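Aminopeptidase N family protein (Idiomarina loihiensis L2TR, PDB 4FGM) is a zinc-binding hydrolase of the M61 peptidase family that probably removes amino acids from the N-termini of peptides. Local coordinates at residues 165-170 / 242-247; 201-206 / 266-271. All coordinates share one frame; numbering follows the deposited sequence.

Overall arrangement
The segments alternate along the chain: 165-170, 201-206, 242-247, 266-271. Contact 1 joins the strand-rich N-terminal region, through strand 168-171, to strand 242-248 of the five-stranded mixed sheet. Contact 2 lies about 16 Å away, centre to centre, where helices 197-215 and 262-277 pack together. Strand 242-248 and helix 262-277 follow each other in the chain and make the two contacts touch: L245 CD2 lies 3.8 Å from L270 CG, and L245 CD1 is equally close to C271 SG. Strand 242-248 thus meets the N-terminal region through S242 and A244 and, through L245, the helix that carries the zinc ligands H273 and H277.

Contact 1: 165-170 / 242-247; sequences DYPFLI and STALLC
The pyrrolidine ring of P167 meets strand 242-248 with its CG and CD atoms: CD lies 3.7 Å from S242 OG, while CG approaches A244 CB at 4.3 Å. The next ring along the chain, that of F168, is turned away from strand 242-248 and packs within the N-terminal region, nearly parallel to F106 and edge-to-face with F155. S242 has its OG between the backbone N and the carbonyl carbon (chi1 71°), a torsion that directs the hydroxyl at the proline. No direct hydrogen bond crosses here; two waters do the bridging. One donates to D165 O at 2.8 Å and also bonds S242 OG; the second donates to P167 O at 2.7 Å and reaches the same hydroxyl at 3.0 Å. This is a junction between different sheets: strand 168-171 pairs with 103-106 and 137-140, whereas 242-248 is an inner strand of the five-stranded sheet, beside edge strand 235-238, whose G236, L237 and E238 line the maleic acid pocket. D165 ties in the turn after that edge strand, with OD2 in a salt bridge to R240 and OD1 hydrogen-bonded to H239.

Contact 2: 201-206 / 266-271; sequences TADLAK and TFLSLC
Helices 197-215 and 262-277 run in broadly the same direction here, their short axes crossing at -43° with a closest approach of 10.8 Å, and L204 and L268 are the residues whose CA atoms come nearest. That spacing leaves the interface to side chains, chiefly one branch of L204. Its CD2 rests 3.8 Å from C271 CB and 4.0 Å from C271 SG, and it also meets L268 CD2 branch to branch at 4.1 Å. Both leucines have the same extended shape: CG is anti to the carbonyl carbon (chi1 -70° in L204), and the first methyl continues the chain outward, so that their CD2 methyls meet between the helices. L268 and C271, one turn apart on helix 262-277, thus offer two apolar surfaces to a single methyl. C271 SG also sits over one face of the F267 ring, 3.4 Å above its plane and offset toward the rim, so the sulfur touches both an aromatic ring of its own helix and L204 across the interface. At the more open margin of the contact, D203 OD2 comes within 4.3 Å of L268 CD1, but this carboxylate oxygen is hydrogen-bonded to Y264 OH. Helix 197-215 connects the parallel neighbouring strands 183-190 and 222-230, a beta-alpha-beta crossover, and helix 262-277 presents H273 and H277 of the HExxH motif to the zinc ion, E307 being the third protein ligand. L204 packs on F178 of edge strand 174-180, F267 touches C247 of strand 242-248, and L268 reaches L318 of helix 308-320, so both helices lie against the mixed sheet, and helix 262-277 is also packed against helix 308-320.

Contact 1: 165-170 / 242-247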
# COMPACT_ATOMS: atom_id res chain seq x y z
N ASP A 165 -5.30 -7.46 -14.09
CA ASP A 165 -5.64 -7.43 -12.68
C ASP A 165 -5.43 -8.79 -12.02
O ASP A 165 -5.94 -9.06 -10.93
CB ASP A 165 -7.08 -6.97 -12.47
CG ASP A 165 -7.34 -6.54 -11.04
OD1 ASP A 165 -6.46 -5.84 -10.48
OD2 ASP A 165 -8.41 -6.90 -10.48
N TYR A 166 -4.69 -9.66 -12.70
CA TYR A 166 -4.39 -10.98 -12.15
C TYR A 166 -2.89 -11.17 -12.13
O TYR A 166 -2.30 -11.52 -13.15
CB TYR A 166 -5.02 -12.11 -12.99
CG TYR A 166 -6.52 -12.13 -13.05
CD1 TYR A 166 -7.19 -11.88 -14.25
CD2 TYR A 166 -7.28 -12.42 -11.92
CE1 TYR A 166 -8.58 -11.91 -14.32
CE2 TYR A 166 -8.67 -12.46 -11.97
CZ TYR A 166 -9.32 -12.20 -13.17
OH TYR A 166 -10.70 -12.24 -13.24
N PRO A 167 -2.23 -10.89 -11.00
CA PRO A 167 -0.77 -11.09 -10.99
C PRO A 167 -0.46 -12.57 -10.93
O PRO A 167 -1.31 -13.37 -10.57
CB PRO A 167 -0.32 -10.33 -9.74
CG PRO A 167 -1.54 -10.42 -8.83
CD PRO A 167 -2.67 -10.15 -9.80
N PHE A 168 0.77 -12.94 -11.30
CA PHE A 168 1.21 -14.34 -11.28
C PHE A 168 2.47 -14.49 -10.43
O PHE A 168 3.36 -13.63 -10.45
CB PHE A 168 1.53 -14.84 -12.70
CG PHE A 168 0.34 -15.28 -13.50
CD1 PHE A 168 -0.58 -14.35 -13.99
CD2 PHE A 168 0.14 -16.63 -13.79
CE1 PHE A 168 -1.67 -14.75 -14.76
CE2 PHE A 168 -0.95 -17.05 -14.57
CZ PHE A 168 -1.86 -16.11 -15.05
N LEU A 169 2.54 -15.60 -9.70
CA LEU A 169 3.69 -15.91 -8.86
C LEU A 169 4.10 -17.35 -9.16
O LEU A 169 3.27 -18.27 -9.10
CB LEU A 169 3.33 -15.76 -7.37
CG LEU A 169 4.42 -16.11 -6.35
CD1 LEU A 169 5.68 -15.30 -6.65
CD2 LEU A 169 3.93 -15.83 -4.93
N ILE A 170 5.36 -17.55 -9.51
CA ILE A 170 5.84 -18.88 -9.82
C ILE A 170 7.12 -19.21 -9.05
O ILE A 170 7.88 -18.32 -8.69
CB ILE A 170 6.10 -19.04 -11.35
CG1 ILE A 170 7.09 -17.98 -11.84
CG2 ILE A 170 4.79 -18.89 -12.11
CD1 ILE A 170 7.39 -18.07 -13.33
N SER A 242 -7.40 -11.50 -5.64
CA SER A 242 -6.07 -11.83 -5.16
C SER A 242 -5.32 -10.56 -4.78
O SER A 242 -5.80 -9.44 -4.98
CB SER A 242 -5.27 -12.54 -6.26
OG SER A 242 -4.92 -11.63 -7.29
N THR A 243 -4.13 -10.74 -4.22
CA THR A 243 -3.29 -9.62 -3.85
C THR A 243 -1.85 -10.09 -3.92
O THR A 243 -1.56 -11.26 -3.71
CB THR A 243 -3.61 -9.09 -2.42
OG1 THR A 243 -2.78 -7.95 -2.15
CG2 THR A 243 -3.36 -10.15 -1.37
N ALA A 244 -0.96 -9.17 -4.27
CA ALA A 244 0.46 -9.47 -4.35
C ALA A 244 1.13 -8.74 -3.18
O ALA A 244 1.03 -7.51 -3.05
CB ALA A 244 1.04 -8.98 -5.68
N LEU A 245 1.78 -9.51 -2.32
CA LEU A 245 2.44 -8.95 -1.14
C LEU A 245 3.94 -9.21 -1.12
O LEU A 245 4.41 -10.24 -1.58
CB LEU A 245 1.85 -9.56 0.13
CG LEU A 245 0.34 -9.67 0.28
CD1 LEU A 245 0.02 -10.58 1.47
CD2 LEU A 245 -0.26 -8.27 0.46
N LEU A 246 4.67 -8.26 -0.55
CA LEU A 246 6.11 -8.41 -0.37
C LEU A 246 6.28 -8.16 1.12
O LEU A 246 5.97 -7.08 1.60
CB LEU A 246 6.89 -7.37 -1.16
CG LEU A 246 8.40 -7.42 -0.89
CD1 LEU A 246 8.95 -8.77 -1.35
CD2 LEU A 246 9.09 -6.27 -1.61
N CYS A 247 6.74 -9.17 1.85
CA CYS A 247 6.91 -9.00 3.29
C CYS A 247 8.24 -9.52 3.80
O CYS A 247 8.94 -10.27 3.13
CB CYS A 247 5.78 -9.70 4.04
SG CYS A 247 5.91 -11.48 4.03
O HOH W 1 -6.92 -10.68 -8.90
O HOH W 2 -3.82 -13.18 -9.59

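Contact 2: 201-206 / 266-271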
# COMPACT_ATOMS: atom_id res chain seq x y z
N THR A 201 -2.86 -19.17 8.49
CA THR A 201 -4.04 -19.43 7.71
C THR A 201 -5.29 -19.39 8.59
O THR A 201 -6.33 -18.87 8.19
CB THR A 201 -3.88 -20.78 6.99
OG1 THR A 201 -3.69 -20.54 5.59
CG2 THR A 201 -5.07 -21.68 7.21
N ALA A 202 -5.17 -19.92 9.80
CA ALA A 202 -6.28 -19.92 10.74
C ALA A 202 -6.64 -18.47 11.10
O ALA A 202 -7.81 -18.13 11.21
CB ALA A 202 -5.92 -20.70 11.99
N ASP A 203 -5.62 -17.63 11.28
CA ASP A 203 -5.89 -16.23 11.60
C ASP A 203 -6.50 -15.50 10.39
O ASP A 203 -7.40 -14.67 10.55
CB ASP A 203 -4.62 -15.50 12.06
CG ASP A 203 -4.18 -15.93 13.45
OD1 ASP A 203 -5.05 -16.40 14.22
OD2 ASP A 203 -2.98 -15.79 13.77
N LEU A 204 -6.00 -15.80 9.19
CA LEU A 204 -6.54 -15.16 7.99
C LEU A 204 -8.01 -15.53 7.82
O LEU A 204 -8.83 -14.69 7.41
CB LEU A 204 -5.73 -15.56 6.75
CG LEU A 204 -4.31 -14.99 6.66
CD1 LEU A 204 -3.61 -15.49 5.38
CD2 LEU A 204 -4.37 -13.45 6.67
N ALA A 205 -8.35 -16.77 8.15
CA ALA A 205 -9.73 -17.23 8.04
C ALA A 205 -10.61 -16.35 8.92
O ALA A 205 -11.70 -15.94 8.51
CB ALA A 205 -9.85 -18.69 8.48
N LYS A 206 -10.13 -16.05 10.13
CA LYS A 206 -10.89 -15.20 11.04
C LYS A 206 -11.05 -13.80 10.46
O LYS A 206 -12.16 -13.28 10.38
CB LYS A 206 -10.20 -15.13 12.41
CG LYS A 206 -10.68 -16.20 13.38
CD LYS A 206 -10.25 -15.93 14.82
CE LYS A 206 -8.84 -16.45 15.10
NZ LYS A 206 -8.47 -16.25 16.53
N THR A 266 1.98 -6.72 11.76
CA THR A 266 2.12 -5.89 10.58
C THR A 266 1.69 -6.67 9.34
O THR A 266 1.05 -6.13 8.44
CB THR A 266 3.57 -5.41 10.42
OG1 THR A 266 3.88 -4.49 11.47
CG2 THR A 266 3.77 -4.70 9.09
N PHE A 267 2.03 -7.96 9.30
CA PHE A 267 1.67 -8.80 8.17
C PHE A 267 0.15 -9.00 8.12
O PHE A 267 -0.46 -8.87 7.06
CB PHE A 267 2.35 -10.17 8.27
CG PHE A 267 1.95 -11.12 7.17
CD1 PHE A 267 2.35 -10.90 5.86
CD2 PHE A 267 1.15 -12.23 7.46
CE1 PHE A 267 1.94 -11.77 4.83
CE2 PHE A 267 0.75 -13.10 6.45
CZ PHE A 267 1.14 -12.87 5.14
N LEU A 268 -0.44 -9.33 9.26
CA LEU A 268 -1.88 -9.54 9.31
C LEU A 268 -2.61 -8.26 8.94
O LEU A 268 -3.66 -8.29 8.29
CB LEU A 268 -2.31 -9.99 10.70
CG LEU A 268 -1.84 -11.40 11.07
CD1 LEU A 268 -2.37 -11.80 12.43
CD2 LEU A 268 -2.31 -12.38 10.01
N SER A 269 -2.04 -7.13 9.34
CA SER A 269 -2.64 -5.84 9.03
C SER A 269 -2.56 -5.60 7.51
O SER A 269 -3.50 -5.06 6.91
CB SER A 269 -1.91 -4.74 9.79
OG SER A 269 -2.54 -3.49 9.57
N LEU A 270 -1.45 -6.00 6.90
CA LEU A 270 -1.26 -5.84 5.46
C LEU A 270 -2.28 -6.68 4.68
O LEU A 270 -2.90 -6.20 3.73
CB LEU A 270 0.15 -6.25 5.04
CG LEU A 270 0.48 -6.23 3.54
CD1 LEU A 270 0.28 -4.83 2.96
CD2 LEU A 270 1.91 -6.67 3.34
N CYS A 271 -2.44 -7.94 5.09
CA CYS A 271 -3.38 -8.84 4.42
C CYS A 271 -4.80 -8.32 4.56
O CYS A 271 -5.58 -8.31 3.61
CB CYS A 271 -3.32 -10.25 5.00
SG CYS A 271 -1.72 -11.05 4.83